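Local structure of protease (Helicobacter pylori, 5EUF) at residues B[263-268]-B[404-409]; B[94-99]-B[363-368]. The protein is a zinc-dependent metalloprotease of the M16 family that probably acts as a virulence factor, cleaving the human junctional adhesion molecule JAM-A in the gastric epithelium. One frame throughout, in Å; residues are numbered along the deposited sequence.

Interaction 1: B[263-268]-B[404-409]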
loop_
_atom_site.group_PDB
_atom_site.type_symbol
_atom_site.label_atom_id
_atom_site.label_comp_id
_atom_site.label_asym_id
_atom_site.label_seq_id
_atom_site.Cartn_x
_atom_site.Cartn_y
_atom_site.Cartn_z
ATOM N N HIS B 263 -11.200 -5.132 22.388
ATOM C CA HIS B 263 -10.713 -4.200 23.397
ATOM C C HIS B 263 -11.835 -3.785 24.342
ATOM O O HIS B 263 -13.013 -3.886 24.000
ATOM C CB HIS B 263 -10.096 -2.970 22.730
ATOM C CG HIS B 263 -9.172 -2.195 23.618
ATOM N ND1 HIS B 263 -9.606 -1.171 24.433
ATOM C CD2 HIS B 263 -7.835 -2.286 23.809
ATOM C CE1 HIS B 263 -8.578 -0.669 25.092
ATOM N NE2 HIS B 263 -7.491 -1.328 24.733
ATOM N N LYS B 264 -11.461 -3.321 25.529
ATOM C CA LYS B 264 -12.437 -2.931 26.542
ATOM C C LYS B 264 -13.089 -1.590 26.217
ATOM O O LYS B 264 -14.246 -1.348 26.566
ATOM C CB LYS B 264 -11.775 -2.866 27.921
ATOM N N ASP B 265 -12.342 -0.722 25.542
ATOM C CA ASP B 265 -12.814 0.629 25.257
ATOM C C ASP B 265 -13.793 0.662 24.094
ATOM O O ASP B 265 -14.384 1.702 23.807
ATOM C CB ASP B 265 -11.630 1.556 24.969
ATOM C CG ASP B 265 -10.892 1.965 26.230
ATOM O OD1 ASP B 265 -11.540 2.062 27.295
ATOM O OD2 ASP B 265 -9.665 2.194 26.156
ATOM N N GLN B 266 -13.971 -0.474 23.430
ATOM C CA GLN B 266 -14.867 -0.549 22.281
ATOM C C GLN B 266 -16.305 -0.214 22.656
ATOM O O GLN B 266 -17.033 0.384 21.863
ATOM C CB GLN B 266 -14.810 -1.937 21.635
ATOM C CG GLN B 266 -13.504 -2.241 20.920
ATOM C CD GLN B 266 -13.206 -1.266 19.792
ATOM O OE1 GLN B 266 -14.108 -0.623 19.250
ATOM N NE2 GLN B 266 -11.931 -1.150 19.434
ATOM N N VAL B 267 -16.712 -0.596 23.862
ATOM C CA VAL B 267 -18.078 -0.348 24.305
ATOM C C VAL B 267 -18.314 1.149 24.468
ATOM O O VAL B 267 -19.349 1.672 24.054
ATOM C CB VAL B 267 -18.387 -1.073 25.626
ATOM C CG1 VAL B 267 -19.834 -0.839 26.035
ATOM C CG2 VAL B 267 -18.108 -2.562 25.487
ATOM N N ALA B 268 -17.343 1.838 25.057
ATOM C CA ALA B 268 -17.426 3.285 25.225
ATOM C C ALA B 268 -17.395 3.990 23.874
ATOM O O ALA B 268 -18.116 4.964 23.656
ATOM C CB ALA B 268 -16.298 3.783 26.106
ATOM N N ASN B 404 -10.531 11.621 25.030
ATOM C CA ASN B 404 -9.200 12.221 25.099
ATOM C C ASN B 404 -8.082 11.245 24.747
ATOM O O ASN B 404 -6.987 11.654 24.355
ATOM C CB ASN B 404 -8.950 12.796 26.493
ATOM C CG ASN B 404 -9.692 14.090 26.728
ATOM O OD1 ASN B 404 -9.125 15.175 26.604
ATOM N ND2 ASN B 404 -10.972 13.984 27.063
ATOM N N GLU B 405 -8.362 9.955 24.887
ATOM C CA GLU B 405 -7.359 8.931 24.641
ATOM C C GLU B 405 -7.059 8.768 23.157
ATOM O O GLU B 405 -5.900 8.653 22.759
ATOM C CB GLU B 405 -7.815 7.593 25.221
ATOM C CG GLU B 405 -6.819 6.462 25.034
ATOM C CD GLU B 405 -5.624 6.570 25.960
ATOM O OE1 GLU B 405 -5.688 7.356 26.930
ATOM O OE2 GLU B 405 -4.621 5.865 25.720
ATOM N N TYR B 406 -8.105 8.767 22.339
ATOM C CA TYR B 406 -7.955 8.413 20.934
ATOM C C TYR B 406 -8.221 9.573 19.981
ATOM O O TYR B 406 -7.751 9.563 18.844
ATOM C CB TYR B 406 -8.882 7.245 20.592
ATOM C CG TYR B 406 -8.739 6.065 21.528
ATOM C CD1 TYR B 406 -7.566 5.323 21.564
ATOM C CD2 TYR B 406 -9.774 5.693 22.375
ATOM C CE1 TYR B 406 -7.428 4.244 22.417
ATOM C CE2 TYR B 406 -9.647 4.615 23.233
ATOM C CZ TYR B 406 -8.472 3.894 23.247
ATOM O OH TYR B 406 -8.336 2.820 24.096
ATOM N N PHE B 407 -8.971 10.572 20.435
ATOM C CA PHE B 407 -9.303 11.696 19.565
ATOM C C PHE B 407 -8.230 12.777 19.633
ATOM O O PHE B 407 -8.518 13.945 19.911
ATOM C CB PHE B 407 -10.673 12.275 19.919
ATOM C CG PHE B 407 -11.807 11.304 19.739
ATOM C CD1 PHE B 407 -11.687 10.228 18.872
ATOM C CD2 PHE B 407 -12.993 11.464 20.437
ATOM C CE1 PHE B 407 -12.727 9.329 18.705
ATOM C CE2 PHE B 407 -14.037 10.570 20.275
ATOM C CZ PHE B 407 -13.903 9.502 19.407
ATOM N N LYS B 408 -6.989 12.368 19.381
ATOM C CA LYS B 408 -5.863 13.285 19.271
ATOM C C LYS B 408 -5.486 13.459 17.805
ATOM O O LYS B 408 -5.611 12.524 17.015
ATOM C CB LYS B 408 -4.663 12.776 20.071
ATOM C CG LYS B 408 -4.928 12.624 21.559
ATOM C CD LYS B 408 -3.628 12.485 22.344
ATOM C CE LYS B 408 -3.446 11.080 22.901
ATOM N NZ LYS B 408 -3.311 10.058 21.828
ATOM N N ASP B 409 -5.023 14.651 17.446
ATOM C CA ASP B 409 -4.654 14.943 16.062
ATOM C C ASP B 409 -3.550 14.019 15.544
ATOM O O ASP B 409 -3.496 13.709 14.353
ATOM C CB ASP B 409 -4.222 16.406 15.925
ATOM C CG ASP B 409 -3.325 16.858 17.062
ATOM O OD1 ASP B 409 -2.627 16.004 17.648
ATOM O OD2 ASP B 409 -3.322 18.069 17.372
#
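The last turn of helix 396-406 is joined to the start of helix 266-276 through the phenol of Tyr406 and the carboxylate of Asp265, a polar tie between two helices of the second half of this M16 protease. Tyr406 OH donates a hydrogen bond to Asp265 OD2, with 2.5 Å between the two oxygens. The acceptor lies at the edge of the phenol ring, close to its plane, and the hydroxyl comes to the anti side of the carboxylate; the two planar groups are turned 68° against each other. Because Asp265 OD1 forms a salt bridge with Arg401, each carboxylate oxygen has its own partner, which would favour the ionised form.

With CG anti to its carbonyl carbon (chi1 -52°), Tyr406 sends its ring across the gap between the backbones, where the nearest CA atoms, those of Asp265 and Glu405, are still 10.0 Å apart. One face of the ring is covered by Glu405 CG, 3.4 Å above the plane. His263 approaches the hydroxyl more loosely and obliquely, its CE1 lying 3.6 Å from Tyr406 OH. The imidazole is steadied by a capping bond at the helix start: Asp265 N donates to His263 ND1 over 3.0 Å, nearly straight at 168°.

Beyond Tyr406 the helix gives way to an inverse gamma turn centred on Phe407, and Lys408 NZ folds back to the carbonyl O of Glu405 at 3.1 Å. Phe407 packs edge-to-face on Phe311 of strand 309-317 and also meets Tyr256 of strand 251-258, so this helix end rests on the second sheet, while Val402, about one turn before Tyr406, touches Asp265 and Ala268 between the two helices.

Interaction 2: B[94-99]-B[363-368]; sequences FIKTSE and ESSSDV
Ser366 OG is held from two quarters: Lys96 NZ donates a hydrogen bond to it at 3.1 Å, and Glu32 OE2 of strand 30-37 makes a weak one. The lysine meets the hydroxyl with more than its ammonium group, for the end of its aliphatic chain runs alongside, with CD and CE both near the same oxygen. Bends at chi2 and chi3 (-67° and -61°) fold the chain round and bring NZ up to the serine, although its first bond does not head that way.

Ser365 OG stands 3.1 Å from Lys96 NZ as well, and the two serine oxygens lie roughly at right angles to each other as seen from the nitrogen.

Both serines belong to the first turn of helix 365-376, whose N-cap is Ser364. The cap is loosely made on the side-chain side, where Ser366 N reaches Ser364 OG in a weak bond of 3.4 Å, whereas Val368 N donates to Ser364 O over 3.1 Å. A helix N terminus would be expected to disfavour a nearby cation, and the acidic side chain of Glu32, against which Lys96 packs, would probably offset this in part.

Lys96 sits on strand 91-98, between strands 30-37 and 81-86 in the six-stranded sheet of the first half of the chain. The side chains of Ile95 and Thr97 pack against helix 102-113, on the other face of the sheet from the helix that Lys96 meets. Alongside this polar contact, Ser365 and Val368 pack on Val197 of strand 192-198, extending the seat of helix 365-376 over the sheet.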
loop_
_atom_site.group_PDB
_atom_site.type_symbol
_atom_site.label_atom_id
_atom_site.label_comp_id
_atom_site.label_asym_id
_atom_site.label_seq_id
_atom_site.Cartn_x
_atom_site.Cartn_y
_atom_site.Cartn_z
ATOM N N PHE B 94 -26.167 -15.745 4.144
ATOM C CA PHE B 94 -27.300 -16.206 4.945
ATOM C C PHE B 94 -28.596 -16.348 4.151
ATOM O O PHE B 94 -28.851 -15.599 3.207
ATOM C CB PHE B 94 -27.529 -15.271 6.143
ATOM C CG PHE B 94 -27.884 -13.861 5.761
ATOM C CD1 PHE B 94 -29.208 -13.490 5.566
ATOM C CD2 PHE B 94 -26.895 -12.899 5.616
ATOM C CE1 PHE B 94 -29.534 -12.194 5.217
ATOM C CE2 PHE B 94 -27.215 -11.601 5.270
ATOM C CZ PHE B 94 -28.537 -11.248 5.070
ATOM N N ILE B 95 -29.410 -17.319 4.556
ATOM C CA ILE B 95 -30.731 -17.531 3.974
ATOM C C ILE B 95 -31.822 -17.255 5.002
ATOM O O ILE B 95 -31.787 -17.784 6.113
ATOM C CB ILE B 95 -30.901 -18.975 3.445
ATOM C CG1 ILE B 95 -29.950 -19.243 2.279
ATOM C CG2 ILE B 95 -32.334 -19.219 3.008
ATOM C CD1 ILE B 95 -30.068 -20.643 1.715
ATOM N N LYS B 96 -32.786 -16.417 4.628
ATOM C CA LYS B 96 -33.952 -16.157 5.465
ATOM C C LYS B 96 -35.110 -17.057 5.059
ATOM O O LYS B 96 -35.636 -16.932 3.955
ATOM C CB LYS B 96 -34.377 -14.692 5.366
ATOM C CG LYS B 96 -33.552 -13.741 6.207
ATOM C CD LYS B 96 -33.786 -13.993 7.683
ATOM C CE LYS B 96 -35.239 -13.768 8.058
ATOM N NZ LYS B 96 -35.457 -13.967 9.515
ATOM N N THR B 97 -35.509 -17.961 5.946
ATOM C CA THR B 97 -36.611 -18.866 5.640
ATOM C C THR B 97 -37.236 -19.450 6.906
ATOM O O THR B 97 -37.104 -18.885 7.993
ATOM C CB THR B 97 -36.147 -20.013 4.716
ATOM O OG1 THR B 97 -37.229 -20.929 4.506
ATOM C CG2 THR B 97 -34.964 -20.750 5.324
ATOM N N SER B 98 -37.932 -20.573 6.755
ATOM C CA SER B 98 -38.520 -21.266 7.895
ATOM C C SER B 98 -37.731 -22.531 8.210
ATOM O O SER B 98 -36.809 -22.890 7.478
ATOM C CB SER B 98 -39.986 -21.604 7.625
ATOM O OG SER B 98 -40.112 -22.431 6.485
ATOM N N GLU B 99 -38.093 -23.207 9.297
ATOM C CA GLU B 99 -37.360 -24.395 9.728
ATOM C C GLU B 99 -37.603 -25.562 8.777
ATOM O O GLU B 99 -36.824 -26.516 8.738
ATOM C CB GLU B 99 -37.745 -24.784 11.160
ATOM C CG GLU B 99 -39.074 -25.519 11.290
ATOM C CD GLU B 99 -38.919 -27.029 11.232
ATOM O OE1 GLU B 99 -37.771 -27.512 11.346
ATOM O OE2 GLU B 99 -39.941 -27.728 11.069
ATOM N N GLU B 363 -36.046 -10.274 19.284
ATOM C CA GLU B 363 -37.275 -10.749 18.665
ATOM C C GLU B 363 -37.036 -11.179 17.219
ATOM O O GLU B 363 -37.825 -11.930 16.650
ATOM C CB GLU B 363 -38.353 -9.664 18.726
ATOM N N SER B 364 -35.943 -10.703 16.633
ATOM C CA SER B 364 -35.635 -10.996 15.237
ATOM C C SER B 364 -34.393 -11.867 15.090
ATOM O O SER B 364 -33.305 -11.503 15.541
ATOM C CB SER B 364 -35.446 -9.700 14.448
ATOM O OG SER B 364 -35.095 -9.974 13.102
ATOM N N SER B 365 -34.563 -13.013 14.438
ATOM C CA SER B 365 -33.465 -13.943 14.214
ATOM C C SER B 365 -32.380 -13.329 13.333
ATOM O O SER B 365 -31.209 -13.694 13.435
ATOM C CB SER B 365 -33.985 -15.235 13.584
ATOM O OG SER B 365 -34.706 -14.966 12.395
ATOM N N SER B 366 -32.774 -12.394 12.472
ATOM C CA SER B 366 -31.825 -11.699 11.607
ATOM C C SER B 366 -30.889 -10.810 12.416
ATOM O O SER B 366 -29.695 -10.724 12.130
ATOM C CB SER B 366 -32.560 -10.855 10.563
ATOM O OG SER B 366 -33.484 -11.639 9.831
ATOM N N ASP B 367 -31.447 -10.145 13.423
ATOM C CA ASP B 367 -30.672 -9.246 14.267
ATOM C C ASP B 367 -29.725 -10.029 15.168
ATOM O O ASP B 367 -28.558 -9.667 15.319
ATOM C CB ASP B 367 -31.601 -8.366 15.106
ATOM C CG ASP B 367 -32.399 -7.388 14.262
ATOM O OD1 ASP B 367 -31.878 -6.929 13.225
ATOM O OD2 ASP B 367 -33.550 -7.075 14.638
ATOM N N VAL B 368 -30.236 -11.106 15.759
ATOM C CA VAL B 368 -29.443 -11.942 16.654
ATOM C C VAL B 368 -28.277 -12.588 15.911
ATOM O O VAL B 368 -27.158 -12.653 16.425
ATOM C CB VAL B 368 -30.305 -13.037 17.309
ATOM C CG1 VAL B 368 -29.452 -13.945 18.179
ATOM C CG2 VAL B 368 -31.415 -12.409 18.131
#

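From the N terminus, the first of the four segments is on strand 91-98 of the six-stranded sheet; the chain then passes into the second half, where residues 263-268 lead into helix 266-276. Helix 365-376 next comes back to the first sheet, and interaction 2 closes a loop of more than 260 residues. Interaction 1 is completed last, when residues 404-409 end helix 396-406 shortly before the final strand, 412-418. The segments therefore alternate, and the two loops cross instead of nesting. Interaction 2 ties the two halves of the chain together, whereas interaction 1 fastens helices within the second. Their nearest atoms are about 16 Å apart and do not touch.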